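Local coordinates for protein NAD(P)-dependent oxidoreductase (PDB 7A3W) that probably reduces imines with NADPH as hydride donor, serving as a multifunctional biocatalyst for conjugate reduction and reductive amination, at residues V122-P130 / C173-Y184; V242-L253 / T266-A276. All coordinates share one frame; numbering follows the deposited sequence.

Contact 1: V122-P130 / C173-Y184. With NDP (NADPH dihydro-nicotinamide-adenine-dinucleotide phosphate), chain F.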
loop_
_atom_site.group_PDB
_atom_site.type_symbol
_atom_site.label_atom_id
_atom_site.label_comp_id
_atom_site.label_asym_id
_atom_site.label_seq_id
_atom_site.Cartn_x
_atom_site.Cartn_y
_atom_site.Cartn_z
ATOM N N VAL B 122 -5.509 10.413 -27.677
ATOM C CA VAL B 122 -4.828 9.525 -26.711
ATOM C C VAL B 122 -5.334 9.922 -25.327
ATOM O O VAL B 122 -5.257 11.101 -24.985
ATOM C CB VAL B 122 -3.300 9.644 -26.840
ATOM C CG1 VAL B 122 -2.591 8.704 -25.893
ATOM C CG2 VAL B 122 -2.871 9.388 -28.269
ATOM N N ASP B 123 -5.837 8.947 -24.575
ATOM C CA ASP B 123 -6.251 9.161 -23.171
ATOM C C ASP B 123 -5.067 8.797 -22.278
ATOM O O ASP B 123 -4.244 7.941 -22.671
ATOM C CB ASP B 123 -7.523 8.384 -22.859
ATOM C CG ASP B 123 -8.219 9.019 -21.670
ATOM O OD1 ASP B 123 -8.590 10.185 -21.820
ATOM O OD2 ASP B 123 -8.329 8.363 -20.612
ATOM N N ALA B 124 -4.902 9.466 -21.141
ATOM C CA ALA B 124 -3.668 9.317 -20.345
ATOM C C ALA B 124 -3.984 9.495 -18.859
ATOM O O ALA B 124 -5.097 9.945 -18.485
ATOM C CB ALA B 124 -2.591 10.248 -20.833
ATOM N N GLY B 125 -3.094 8.997 -18.029
ATOM C CA GLY B 125 -3.266 9.053 -16.572
ATOM C C GLY B 125 -1.906 9.231 -15.938
ATOM O O GLY B 125 -1.006 8.416 -16.233
ATOM N N ILE B 126 -1.757 10.295 -15.153
ATOM C CA ILE B 126 -0.461 10.672 -14.528
ATOM C C ILE B 126 -0.329 9.945 -13.190
ATOM O O ILE B 126 -1.198 10.120 -12.306
ATOM C CB ILE B 126 -0.309 12.189 -14.374
ATOM C CG1 ILE B 126 -0.524 12.933 -15.698
ATOM C CG2 ILE B 126 1.046 12.487 -13.756
ATOM C CD1 ILE B 126 -0.723 14.422 -15.578
ATOM N N MET B 127 0.721 9.157 -13.044
ATOM C CA MET B 127 0.921 8.266 -11.876
ATOM C C MET B 127 2.005 8.864 -10.958
ATOM O O MET B 127 2.961 8.157 -10.579
ATOM C CB MET B 127 1.276 6.851 -12.358
ATOM C CG MET B 127 0.392 6.340 -13.525
ATOM S SD MET B 127 -1.425 6.624 -13.262
ATOM C CE MET B 127 -1.767 5.476 -11.935
ATOM N N CYS B 128 1.817 10.113 -10.548
ATOM C CA CYS B 128 2.790 10.843 -9.693
ATOM C C CYS B 128 2.220 12.189 -9.261
ATOM O O CYS B 128 1.180 12.621 -9.788
ATOM C CB CYS B 128 4.133 11.064 -10.397
ATOM S SG CYS B 128 4.087 12.279 -11.745
ATOM N N TYR B 129 2.913 12.827 -8.324
ATOM C CA TYR B 129 2.685 14.244 -7.958
ATOM C C TYR B 129 3.570 15.110 -8.843
ATOM O O TYR B 129 4.536 14.606 -9.459
ATOM C CB TYR B 129 2.951 14.453 -6.464
ATOM C CG TYR B 129 1.920 13.809 -5.573
ATOM C CD1 TYR B 129 0.694 14.422 -5.392
ATOM C CD2 TYR B 129 2.144 12.604 -4.924
ATOM C CE1 TYR B 129 -0.267 13.882 -4.559
ATOM C CE2 TYR B 129 1.149 12.007 -4.152
ATOM C CZ TYR B 129 -0.034 12.676 -3.931
ATOM O OH TYR B 129 -1.021 12.152 -3.155
ATOM N N PRO B 130 3.255 16.419 -8.957
ATOM C CA PRO B 130 3.964 17.283 -9.909
ATOM C C PRO B 130 5.491 17.247 -9.748
ATOM O O PRO B 130 6.202 17.321 -10.751
ATOM C CB PRO B 130 3.362 18.655 -9.628
ATOM C CG PRO B 130 1.945 18.333 -9.192
ATOM C CD PRO B 130 2.112 17.106 -8.312
ATOM N N CYS B 173 -7.251 3.150 -20.793
ATOM C CA CYS B 173 -6.432 3.799 -19.745
ATOM C C CYS B 173 -7.268 3.987 -18.473
ATOM O O CYS B 173 -6.772 3.641 -17.349
ATOM C CB CYS B 173 -5.852 5.114 -20.260
ATOM S SG CYS B 173 -4.989 6.049 -18.982
ATOM N N THR B 174 -8.464 4.545 -18.600
ATOM C CA THR B 174 -9.267 5.027 -17.442
ATOM C C THR B 174 -9.498 3.921 -16.405
ATOM O O THR B 174 -9.291 4.159 -15.217
ATOM C CB THR B 174 -10.553 5.724 -17.903
ATOM O OG1 THR B 174 -10.118 7.016 -18.310
ATOM C CG2 THR B 174 -11.591 5.874 -16.811
ATOM N N PRO B 175 -10.036 2.725 -16.731
ATOM C CA PRO B 175 -10.332 1.756 -15.672
ATOM C C PRO B 175 -9.082 1.308 -14.915
ATOM O O PRO B 175 -9.123 1.163 -13.709
ATOM C CB PRO B 175 -11.045 0.614 -16.414
ATOM C CG PRO B 175 -11.593 1.291 -17.658
ATOM C CD PRO B 175 -10.509 2.272 -18.056
ATOM N N THR B 176 -7.978 1.114 -15.632
ATOM C CA THR B 176 -6.682 0.723 -15.044
ATOM C C THR B 176 -6.172 1.848 -14.143
ATOM O O THR B 176 -5.776 1.571 -13.006
ATOM C CB THR B 176 -5.719 0.338 -16.164
ATOM O OG1 THR B 176 -6.243 -0.876 -16.712
ATOM C CG2 THR B 176 -4.287 0.146 -15.707
ATOM N N TYR B 177 -6.177 3.074 -14.650
ATOM C CA TYR B 177 -5.784 4.308 -13.920
ATOM C C TYR B 177 -6.585 4.402 -12.631
ATOM O O TYR B 177 -6.001 4.568 -11.553
ATOM C CB TYR B 177 -6.019 5.506 -14.841
ATOM C CG TYR B 177 -5.981 6.887 -14.251
ATOM C CD1 TYR B 177 -4.771 7.535 -14.048
ATOM C CD2 TYR B 177 -7.148 7.597 -13.992
ATOM C CE1 TYR B 177 -4.707 8.840 -13.588
ATOM C CE2 TYR B 177 -7.101 8.891 -13.486
ATOM C CZ TYR B 177 -5.876 9.527 -13.313
ATOM O OH TYR B 177 -5.780 10.814 -12.860
ATOM N N LEU B 178 -7.902 4.253 -12.721
ATOM C CA LEU B 178 -8.743 4.390 -11.519
ATOM C C LEU B 178 -8.501 3.222 -10.545
ATOM O O LEU B 178 -8.482 3.465 -9.302
ATOM C CB LEU B 178 -10.198 4.496 -11.958
ATOM C CG LEU B 178 -10.595 5.724 -12.784
ATOM C CD1 LEU B 178 -12.073 5.618 -13.163
ATOM C CD2 LEU B 178 -10.345 7.031 -12.058
ATOM N N ALA B 179 -8.257 2.014 -11.051
ATOM C CA ALA B 179 -7.989 0.812 -10.223
ATOM C C ALA B 179 -6.663 1.011 -9.469
ATOM O O ALA B 179 -6.602 0.748 -8.271
ATOM C CB ALA B 179 -7.967 -0.433 -11.081
ATOM N N LEU B 180 -5.618 1.486 -10.154
ATOM C CA LEU B 180 -4.317 1.758 -9.490
ATOM C C LEU B 180 -4.443 2.849 -8.418
ATOM O O LEU B 180 -3.826 2.715 -7.348
ATOM C CB LEU B 180 -3.282 2.122 -10.548
ATOM C CG LEU B 180 -2.915 0.977 -11.474
ATOM C CD1 LEU B 180 -2.175 1.465 -12.707
ATOM C CD2 LEU B 180 -2.080 -0.060 -10.744
ATOM N N TYR B 181 -5.266 3.874 -8.622
ATOM C CA TYR B 181 -5.461 4.937 -7.614
ATOM C C TYR B 181 -6.407 4.460 -6.515
ATOM O O TYR B 181 -6.243 4.919 -5.393
ATOM C CB TYR B 181 -5.863 6.247 -8.286
ATOM C CG TYR B 181 -4.660 7.068 -8.686
ATOM C CD1 TYR B 181 -3.804 7.542 -7.710
ATOM C CD2 TYR B 181 -4.416 7.424 -10.008
ATOM C CE1 TYR B 181 -2.676 8.279 -8.052
ATOM C CE2 TYR B 181 -3.339 8.227 -10.352
ATOM C CZ TYR B 181 -2.471 8.670 -9.363
ATOM O OH TYR B 181 -1.401 9.478 -9.651
ATOM N N ALA B 182 -7.298 3.511 -6.804
ATOM C CA ALA B 182 -8.097 2.882 -5.730
ATOM C C ALA B 182 -7.135 2.184 -4.758
ATOM O O ALA B 182 -7.230 2.390 -3.546
ATOM C CB ALA B 182 -9.108 1.941 -6.307
ATOM N N PHE B 183 -6.162 1.450 -5.301
ATOM C CA PHE B 183 -5.100 0.788 -4.532
ATOM C C PHE B 183 -4.291 1.850 -3.788
ATOM O O PHE B 183 -4.117 1.769 -2.578
ATOM C CB PHE B 183 -4.245 -0.047 -5.487
ATOM C CG PHE B 183 -2.927 -0.510 -4.932
ATOM C CD1 PHE B 183 -2.811 -0.933 -3.617
ATOM C CD2 PHE B 183 -1.777 -0.462 -5.707
ATOM C CE1 PHE B 183 -1.589 -1.342 -3.096
ATOM C CE2 PHE B 183 -0.564 -0.887 -5.196
ATOM C CZ PHE B 183 -0.456 -1.293 -3.883
ATOM N N TYR B 184 -3.765 2.834 -4.516
ATOM C CA TYR B 184 -2.823 3.824 -3.935
ATOM C C TYR B 184 -3.446 4.549 -2.745
ATOM O O TYR B 184 -2.823 4.570 -1.669
ATOM C CB TYR B 184 -2.341 4.864 -4.938
ATOM C CG TYR B 184 -1.361 5.808 -4.296
ATOM C CD1 TYR B 184 -0.013 5.526 -4.288
ATOM C CD2 TYR B 184 -1.787 6.984 -3.700
ATOM C CE1 TYR B 184 0.897 6.391 -3.707
ATOM C CE2 TYR B 184 -0.888 7.867 -3.116
ATOM C CZ TYR B 184 0.467 7.572 -3.140
ATOM O OH TYR B 184 1.390 8.370 -2.531
HETATM P PA NDP F . -5.940 22.038 -9.911
HETATM O O1A NDP F . -4.630 22.611 -9.452
HETATM O O2A NDP F . -7.211 22.209 -9.110
HETATM O O5B NDP F . -6.194 22.623 -11.380
HETATM C C5B NDP F . -7.474 22.456 -12.015
HETATM C C4B NDP F . -7.350 23.038 -13.399
HETATM O O4B NDP F . -8.613 22.875 -14.109
HETATM C C3B NDP F . -7.023 24.535 -13.459
HETATM O O3B NDP F . -6.290 24.770 -14.639
HETATM C C2B NDP F . -8.421 25.130 -13.514
HETATM O O2B NDP F . -8.549 26.446 -14.065
HETATM C C1B NDP F . -9.039 24.158 -14.507
HETATM N N9A NDP F . -10.488 24.204 -14.523
HETATM C C8A NDP F . -11.376 23.911 -13.523
HETATM N N7A NDP F . -12.625 24.073 -13.888
HETATM C C5A NDP F . -12.548 24.451 -15.221
HETATM C C6A NDP F . -13.523 24.773 -16.182
HETATM N N6A NDP F . -14.841 24.730 -15.956
HETATM N N1A NDP F . -13.091 25.119 -17.413
HETATM C C2A NDP F . -11.774 25.163 -17.656
HETATM N N3A NDP F . -10.765 24.904 -16.834
HETATM C C4A NDP F . -11.229 24.550 -15.620
HETATM O O3 NDP F . -5.841 20.490 -10.279
HETATM P PN NDP F . -4.502 19.655 -10.615
HETATM O O1N NDP F . -3.990 19.199 -9.301
HETATM O O2N NDP F . -3.586 20.464 -11.484
HETATM O O5D NDP F . -5.127 18.396 -11.350
HETATM C C5D NDP F . -5.495 18.391 -12.746
HETATM C C4D NDP F . -5.844 16.979 -13.140
HETATM O O4D NDP F . -4.673 16.126 -13.023
HETATM C C3D NDP F . -6.952 16.307 -12.309
HETATM O O3D NDP F . -7.859 15.644 -13.180
HETATM C C2D NDP F . -6.171 15.393 -11.384
HETATM O O2D NDP F . -6.967 14.305 -10.933
HETATM C C1D NDP F . -4.970 15.000 -12.247
HETATM N N1N NDP F . -3.743 14.660 -11.462
HETATM C C2N NDP F . -3.161 15.534 -10.571
HETATM C C3N NDP F . -2.136 15.141 -9.734
HETATM C C7N NDP F . -1.487 16.059 -8.753
HETATM O O7N NDP F . -0.674 15.571 -7.968
HETATM N N7N NDP F . -1.738 17.358 -8.750
HETATM C C4N NDP F . -1.594 13.771 -9.856
HETATM C C5N NDP F . -2.252 12.945 -10.837
HETATM C C6N NDP F . -3.175 13.419 -11.648
HETATM P P2B NDP F . -8.325 27.676 -13.039
HETATM O O1X NDP F . -9.209 27.343 -11.838
HETATM O O2X NDP F . -6.845 27.829 -12.770
HETATM O O3X NDP F . -8.887 28.793 -13.893
HETATM O O HOH W 1 -9.274 5.827 -21.017
HETATM O O HOH W 2 -4.061 12.088 -14.722
HETATM O O HOH W 3 0.142 10.531 -1.101
#
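Tyr181 OH donates to Ile126 O (2.7 Å), meeting a lone pair in the carbonyl plane and holding this carbonyl beside the nicotinamide. Met127, its chain turned at chi2 and chi3 (-47° and -69°), bends round to two tyrosines: SD sits at the edge of the Tyr177 ring, a Met-aromatic contact 3.6 Å from CD1, and CE reaches Tyr181 CE2 at 3.5 Å. Gly125 CA lies 3.3 Å from Tyr177 CD1; a CB here would point toward helix 173-184 and collide with that atom. A phenylalanine in place of Tyr181 would probably leave Ile126 O without this donor and the chain beside the nicotinamide less firmly placed. Cys128 O stands 3.0 Å from C4N of NADPH, the hydride-bearing carbon. One water joins Ile126 N to Tyr177 OH, which also bonds Thr101; another joins Tyr184 OH to Tyr129 OH, itself bonded to His245 of the second subunit. Strand 122-126 runs almost parallel to helix 173-184 (7°, axes 8.1 Å apart), flanked in the Rossmann sheet by strands 95-98 and 140-144. Helix 173-200 of the reductive aminase-like C-terminal part is thus seated on the NAD-binding domain, while Ala179 and Phe183 pack on the second subunit.

Contact 2: V242-L253 / T266-A276. With NDP (NADPH dihydro-nicotinamide-adenine-dinucleotide phosphate), chain C.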
loop_
_atom_site.group_PDB
_atom_site.type_symbol
_atom_site.label_atom_id
_atom_site.label_comp_id
_atom_site.label_asym_id
_atom_site.label_seq_id
_atom_site.Cartn_x
_atom_site.Cartn_y
_atom_site.Cartn_z
ATOM N N VAL B 242 -7.401 -17.310 6.095
ATOM C CA VAL B 242 -8.309 -16.156 6.346
ATOM C C VAL B 242 -8.667 -16.104 7.849
ATOM O O VAL B 242 -8.653 -15.010 8.431
ATOM C CB VAL B 242 -9.537 -16.242 5.431
ATOM C CG1 VAL B 242 -10.601 -15.253 5.841
ATOM C CG2 VAL B 242 -9.133 -16.075 3.969
ATOM N N ASP B 243 -8.998 -17.232 8.484
ATOM C CA ASP B 243 -9.497 -17.215 9.885
ATOM C C ASP B 243 -8.417 -16.634 10.819
ATOM O O ASP B 243 -8.729 -15.866 11.713
ATOM C CB ASP B 243 -9.918 -18.616 10.320
ATOM C CG ASP B 243 -11.222 -19.096 9.708
ATOM O OD1 ASP B 243 -12.025 -18.262 9.261
ATOM O OD2 ASP B 243 -11.402 -20.310 9.664
ATOM N N VAL B 244 -7.148 -16.960 10.590
ATOM C CA VAL B 244 -6.031 -16.452 11.428
ATOM C C VAL B 244 -5.821 -14.960 11.119
ATOM O O VAL B 244 -5.622 -14.173 12.078
ATOM C CB VAL B 244 -4.786 -17.339 11.250
ATOM C CG1 VAL B 244 -3.535 -16.709 11.820
ATOM C CG2 VAL B 244 -5.031 -18.724 11.861
ATOM N N HIS B 245 -5.927 -14.540 9.854
ATOM C CA HIS B 245 -5.899 -13.107 9.472
ATOM C C HIS B 245 -6.986 -12.354 10.249
ATOM O O HIS B 245 -6.711 -11.271 10.797
ATOM C CB HIS B 245 -6.113 -12.908 7.967
ATOM C CG HIS B 245 -4.890 -13.130 7.140
ATOM N ND1 HIS B 245 -4.546 -14.359 6.650
ATOM C CD2 HIS B 245 -3.967 -12.266 6.678
ATOM C CE1 HIS B 245 -3.417 -14.266 5.952
ATOM N NE2 HIS B 245 -3.057 -12.989 5.936
ATOM N N VAL B 246 -8.171 -12.938 10.352
ATOM C CA VAL B 246 -9.290 -12.226 11.024
ATOM C C VAL B 246 -8.945 -12.098 12.514
ATOM O O VAL B 246 -9.102 -10.988 13.084
ATOM C CB VAL B 246 -10.633 -12.938 10.781
ATOM C CG1 VAL B 246 -11.719 -12.397 11.702
ATOM C CG2 VAL B 246 -11.081 -12.754 9.347
ATOM N N ALA B 247 -8.508 -13.189 13.149
ATOM C CA ALA B 247 -8.233 -13.194 14.601
ATOM C C ALA B 247 -7.175 -12.134 14.890
ATOM O O ALA B 247 -7.303 -11.430 15.857
ATOM C CB ALA B 247 -7.802 -14.556 15.065
ATOM N N GLY B 248 -6.136 -12.061 14.064
ATOM C CA GLY B 248 -5.065 -11.059 14.221
ATOM C C GLY B 248 -5.577 -9.642 14.031
ATOM O O GLY B 248 -5.247 -8.778 14.852
ATOM N N GLN B 249 -6.360 -9.381 12.984
ATOM C CA GLN B 249 -6.784 -7.992 12.683
ATOM C C GLN B 249 -7.847 -7.549 13.693
ATOM O O GLN B 249 -8.020 -6.340 13.834
ATOM C CB GLN B 249 -7.246 -7.801 11.238
ATOM C CG GLN B 249 -6.855 -6.439 10.698
ATOM C CD GLN B 249 -5.376 -6.270 10.444
ATOM O OE1 GLN B 249 -4.594 -7.201 10.594
ATOM N NE2 GLN B 249 -4.989 -5.075 10.023
ATOM N N GLU B 250 -8.511 -8.471 14.389
ATOM C CA GLU B 250 -9.463 -8.061 15.442
ATOM C C GLU B 250 -8.672 -7.503 16.630
ATOM O O GLU B 250 -9.185 -6.630 17.344
ATOM C CB GLU B 250 -10.355 -9.223 15.859
ATOM C CG GLU B 250 -11.431 -9.545 14.850
ATOM C CD GLU B 250 -12.195 -10.826 15.160
ATOM O OE1 GLU B 250 -11.672 -11.656 15.927
ATOM O OE2 GLU B 250 -13.299 -11.009 14.611
ATOM N N VAL B 251 -7.442 -7.963 16.824
ATOM C CA VAL B 251 -6.508 -7.385 17.834
ATOM C C VAL B 251 -6.074 -5.998 17.361
ATOM O O VAL B 251 -6.053 -5.074 18.160
ATOM C CB VAL B 251 -5.329 -8.343 18.083
ATOM C CG1 VAL B 251 -4.291 -7.774 19.042
ATOM C CG2 VAL B 251 -5.873 -9.666 18.605
ATOM N N VAL B 252 -5.735 -5.838 16.087
ATOM C CA VAL B 252 -5.388 -4.502 15.520
ATOM C C VAL B 252 -6.582 -3.554 15.765
ATOM O O VAL B 252 -6.379 -2.450 16.255
ATOM C CB VAL B 252 -5.015 -4.607 14.037
ATOM C CG1 VAL B 252 -4.815 -3.241 13.398
ATOM C CG2 VAL B 252 -3.762 -5.453 13.840
ATOM N N LEU B 253 -7.802 -3.993 15.483
ATOM C CA LEU B 253 -8.989 -3.131 15.668
ATOM C C LEU B 253 -9.090 -2.722 17.137
ATOM O O LEU B 253 -9.385 -1.552 17.417
ATOM C CB LEU B 253 -10.230 -3.904 15.239
ATOM C CG LEU B 253 -11.562 -3.201 15.471
ATOM C CD1 LEU B 253 -11.560 -1.836 14.785
ATOM C CD2 LEU B 253 -12.688 -4.076 14.938
ATOM N N THR B 266 -9.154 -0.525 8.417
ATOM C CA THR B 266 -9.163 -1.853 9.070
ATOM C C THR B 266 -10.581 -2.443 8.974
ATOM O O THR B 266 -10.713 -3.637 8.669
ATOM C CB THR B 266 -8.641 -1.717 10.499
ATOM O OG1 THR B 266 -7.282 -1.266 10.405
ATOM C CG2 THR B 266 -8.743 -3.009 11.281
ATOM N N ASP B 267 -11.607 -1.627 9.178
ATOM C CA ASP B 267 -13.010 -2.103 9.052
ATOM C C ASP B 267 -13.254 -2.638 7.637
ATOM O O ASP B 267 -13.914 -3.704 7.484
ATOM C CB ASP B 267 -14.016 -1.001 9.354
ATOM C CG ASP B 267 -14.058 -0.591 10.808
ATOM O OD1 ASP B 267 -13.566 -1.340 11.657
ATOM O OD2 ASP B 267 -14.602 0.479 11.069
ATOM N N ALA B 268 -12.729 -1.953 6.623
ATOM C CA ALA B 268 -12.894 -2.356 5.206
ATOM C C ALA B 268 -12.237 -3.721 4.977
ATOM O O ALA B 268 -12.878 -4.629 4.431
ATOM C CB ALA B 268 -12.344 -1.280 4.299
ATOM N N TYR B 269 -10.984 -3.885 5.373
ATOM C CA TYR B 269 -10.269 -5.170 5.200
ATOM C C TYR B 269 -11.014 -6.282 5.945
ATOM O O TYR B 269 -11.202 -7.365 5.390
ATOM C CB TYR B 269 -8.834 -5.033 5.694
ATOM C CG TYR B 269 -8.130 -6.341 5.915
ATOM C CD1 TYR B 269 -7.657 -7.116 4.860
ATOM C CD2 TYR B 269 -7.927 -6.802 7.198
ATOM C CE1 TYR B 269 -6.995 -8.307 5.091
ATOM C CE2 TYR B 269 -7.269 -7.985 7.446
ATOM C CZ TYR B 269 -6.773 -8.725 6.393
ATOM O OH TYR B 269 -6.125 -9.890 6.677
ATOM N N LEU B 270 -11.464 -6.026 7.172
ATOM C CA LEU B 270 -12.161 -7.081 7.963
ATOM C C LEU B 270 -13.459 -7.471 7.255
ATOM O O LEU B 270 -13.779 -8.676 7.267
ATOM C CB LEU B 270 -12.406 -6.606 9.396
ATOM C CG LEU B 270 -11.257 -6.874 10.360
ATOM C CD1 LEU B 270 -11.513 -6.188 11.695
ATOM C CD2 LEU B 270 -11.035 -8.370 10.545
ATOM N N SER B 271 -14.163 -6.515 6.650
ATOM C CA SER B 271 -15.419 -6.799 5.909
ATOM C C SER B 271 -15.115 -7.743 4.745
ATOM O O SER B 271 -15.920 -8.642 4.476
ATOM C CB SER B 271 -16.120 -5.532 5.452
ATOM O OG SER B 271 -15.492 -4.966 4.310
ATOM N N TYR B 272 -13.975 -7.586 4.069
ATOM C CA TYR B 272 -13.610 -8.451 2.930
ATOM C C TYR B 272 -13.243 -9.844 3.459
ATOM O O TYR B 272 -13.632 -10.861 2.849
ATOM C CB TYR B 272 -12.491 -7.818 2.115
ATOM C CG TYR B 272 -12.867 -6.519 1.448
ATOM C CD1 TYR B 272 -14.190 -6.155 1.270
ATOM C CD2 TYR B 272 -11.890 -5.680 0.927
ATOM C CE1 TYR B 272 -14.538 -4.983 0.626
ATOM C CE2 TYR B 272 -12.225 -4.506 0.265
ATOM C CZ TYR B 272 -13.559 -4.154 0.121
ATOM O OH TYR B 272 -13.948 -3.006 -0.514
ATOM N N CYS B 273 -12.509 -9.898 4.567
ATOM C CA CYS B 273 -12.220 -11.159 5.279
ATOM C C CYS B 273 -13.525 -11.882 5.603
ATOM O O CYS B 273 -13.597 -13.081 5.357
ATOM C CB CYS B 273 -11.438 -10.916 6.551
ATOM S SG CYS B 273 -9.711 -10.482 6.211
ATOM N N ARG B 274 -14.508 -11.167 6.146
ATOM C CA ARG B 274 -15.784 -11.788 6.590
ATOM C C ARG B 274 -16.567 -12.265 5.365
ATOM O O ARG B 274 -17.129 -13.360 5.424
ATOM C CB ARG B 274 -16.539 -10.836 7.516
ATOM C CG ARG B 274 -15.868 -10.701 8.875
ATOM C CD ARG B 274 -16.725 -9.960 9.868
ATOM N NE ARG B 274 -15.907 -9.227 10.822
ATOM C CZ ARG B 274 -15.174 -9.786 11.770
ATOM N NH1 ARG B 274 -15.139 -11.103 11.900
ATOM N NH2 ARG B 274 -14.492 -9.022 12.601
ATOM N N MET B 275 -16.540 -11.524 4.266
ATOM C CA MET B 275 -17.076 -11.991 2.955
ATOM C C MET B 275 -16.509 -13.373 2.642
ATOM O O MET B 275 -17.282 -14.261 2.294
ATOM C CB MET B 275 -16.668 -11.079 1.801
ATOM C CG MET B 275 -17.638 -9.987 1.481
ATOM S SD MET B 275 -16.901 -8.897 0.228
ATOM C CE MET B 275 -17.651 -7.384 0.817
ATOM N N ALA B 276 -15.187 -13.534 2.731
ATOM C CA ALA B 276 -14.497 -14.794 2.408
ATOM C C ALA B 276 -14.927 -15.894 3.385
ATOM O O ALA B 276 -15.237 -17.015 2.922
ATOM C CB ALA B 276 -13.003 -14.578 2.379
HETATM P PA NDP C . -2.456 -21.639 13.169
HETATM O O1A NDP C . -1.824 -22.386 12.043
HETATM O O2A NDP C . -3.956 -21.586 13.370
HETATM O O5B NDP C . -1.844 -22.269 14.495
HETATM C C5B NDP C . -2.392 -21.929 15.785
HETATM C C4B NDP C . -1.616 -22.663 16.843
HETATM O O4B NDP C . -2.165 -22.323 18.147
HETATM C C3B NDP C . -1.660 -24.197 16.755
HETATM O O3B NDP C . -0.458 -24.789 17.231
HETATM C C2B NDP C . -2.787 -24.508 17.725
HETATM O O2B NDP C . -2.714 -25.832 18.240
HETATM C C1B NDP C . -2.456 -23.508 18.821
HETATM N N9A NDP C . -3.540 -23.298 19.770
HETATM C C8A NDP C . -4.802 -22.806 19.575
HETATM N N7A NDP C . -5.533 -22.811 20.663
HETATM C C5A NDP C . -4.690 -23.317 21.634
HETATM C C6A NDP C . -4.857 -23.563 23.006
HETATM N N6A NDP C . -5.989 -23.328 23.666
HETATM N N1A NDP C . -3.793 -24.069 23.678
HETATM C C2A NDP C . -2.649 -24.301 23.023
HETATM N N3A NDP C . -2.386 -24.128 21.729
HETATM C C4A NDP C . -3.458 -23.624 21.091
HETATM O O3 NDP C . -1.860 -20.164 13.278
HETATM P PN NDP C . -0.511 -19.519 12.685
HETATM O O1N NDP C . 0.649 -20.430 12.880
HETATM O O2N NDP C . -0.798 -19.071 11.309
HETATM O O5D NDP C . -0.380 -18.213 13.588
HETATM C C5D NDP C . 0.156 -18.311 14.919
HETATM C C4D NDP C . 0.373 -16.931 15.459
HETATM O O4D NDP C . 1.424 -16.292 14.700
HETATM C C3D NDP C . -0.833 -15.977 15.439
HETATM O O3D NDP C . -0.811 -15.185 16.609
HETATM C C2D NDP C . -0.601 -15.151 14.175
HETATM O O2D NDP C . -1.251 -13.874 14.162
HETATM C C1D NDP C . 0.926 -15.059 14.197
HETATM N N1N NDP C . 1.466 -14.822 12.831
HETATM C C2N NDP C . 1.266 -15.714 11.804
HETATM C C3N NDP C . 1.693 -15.437 10.516
HETATM C C7N NDP C . 1.448 -16.365 9.350
HETATM O O7N NDP C . 1.766 -15.947 8.227
HETATM N N7N NDP C . 0.883 -17.567 9.523
HETATM C C4N NDP C . 2.444 -14.179 10.273
HETATM C C5N NDP C . 2.782 -13.438 11.479
HETATM C C6N NDP C . 2.140 -13.646 12.602
HETATM P P2B NDP C . -3.540 -26.982 17.400
HETATM O O1X NDP C . -3.803 -28.098 18.387
HETATM O O2X NDP C . -4.805 -26.358 16.902
HETATM O O3X NDP C . -2.558 -27.374 16.302
HETATM O O HOH W 4 -4.858 -9.976 9.213
HETATM O O HOH W 5 -5.934 -2.727 8.741
#
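Arg274 and Glu250 form a salt bridge between two roughly antiparallel helices, and NH1 and NH2 both grip the one oxygen OE2. Arg274 NH2 lies 3.1 Å from Glu250 OE2 with an N-H...O angle of 155°, and uses the anti lone pair; OE2 stays in the guanidinium plane. Val246 CG1 lies near NH1, crossing the arginine at about a right angle.

Gln249 is the side chain that threads the interior. Its CB lies in the plane of the Tyr269 ring, at the edge, and meets Leu270 CD2 at 3.9 Å. CG is 3.6 Å from Tyr269 CE2 and also touches Thr266 CG2. The bend at chi2 turns the amide off this edge, its plane 73° from the ring. At the tip OE1 takes a water that is also held by Tyr269 OH and His245 O, while NE2 gives to Tyr181 O of the second subunit and to a second water on Thr266 OG1, which is also hydrogen-bonded to Glu193.

About one turn before Gln249, Val246 CG2 presses closely on Cys273 CB at 3.4 Å; one turn after it, Leu253 CD2 meets Leu270 CD1 at 4.0 Å. The helices cross at -149° with axes 9.8 Å apart. Helix 289-293 covers Val242 and Ala276, and Phe185 of the second subunit stacks on Tyr269, setting this helical pair of the C-terminal domain against the dimer partner.

Within one chain the two contacts stand apart, their centres 28 Å from each other and their nearest atoms about 9 Å, yet dimerisation brings each to the other's counterpart. Two cross-subunit hydrogen bonds join contact 1 of one chain to the 242-253 helix of the other, so that this helix faces the nicotinamide-side turn. The cofactors tell the same story: contact 1 lines the nicotinamide end of one NADPH, whereas Val244 of contact 2 approaches the diphosphate of the other, with CG2 3.4 Å from O2A. Each cofactor site is therefore built from both subunits: the Rossmann domain and the start of helix 173-200 come from one, helix 242-258 from its partner.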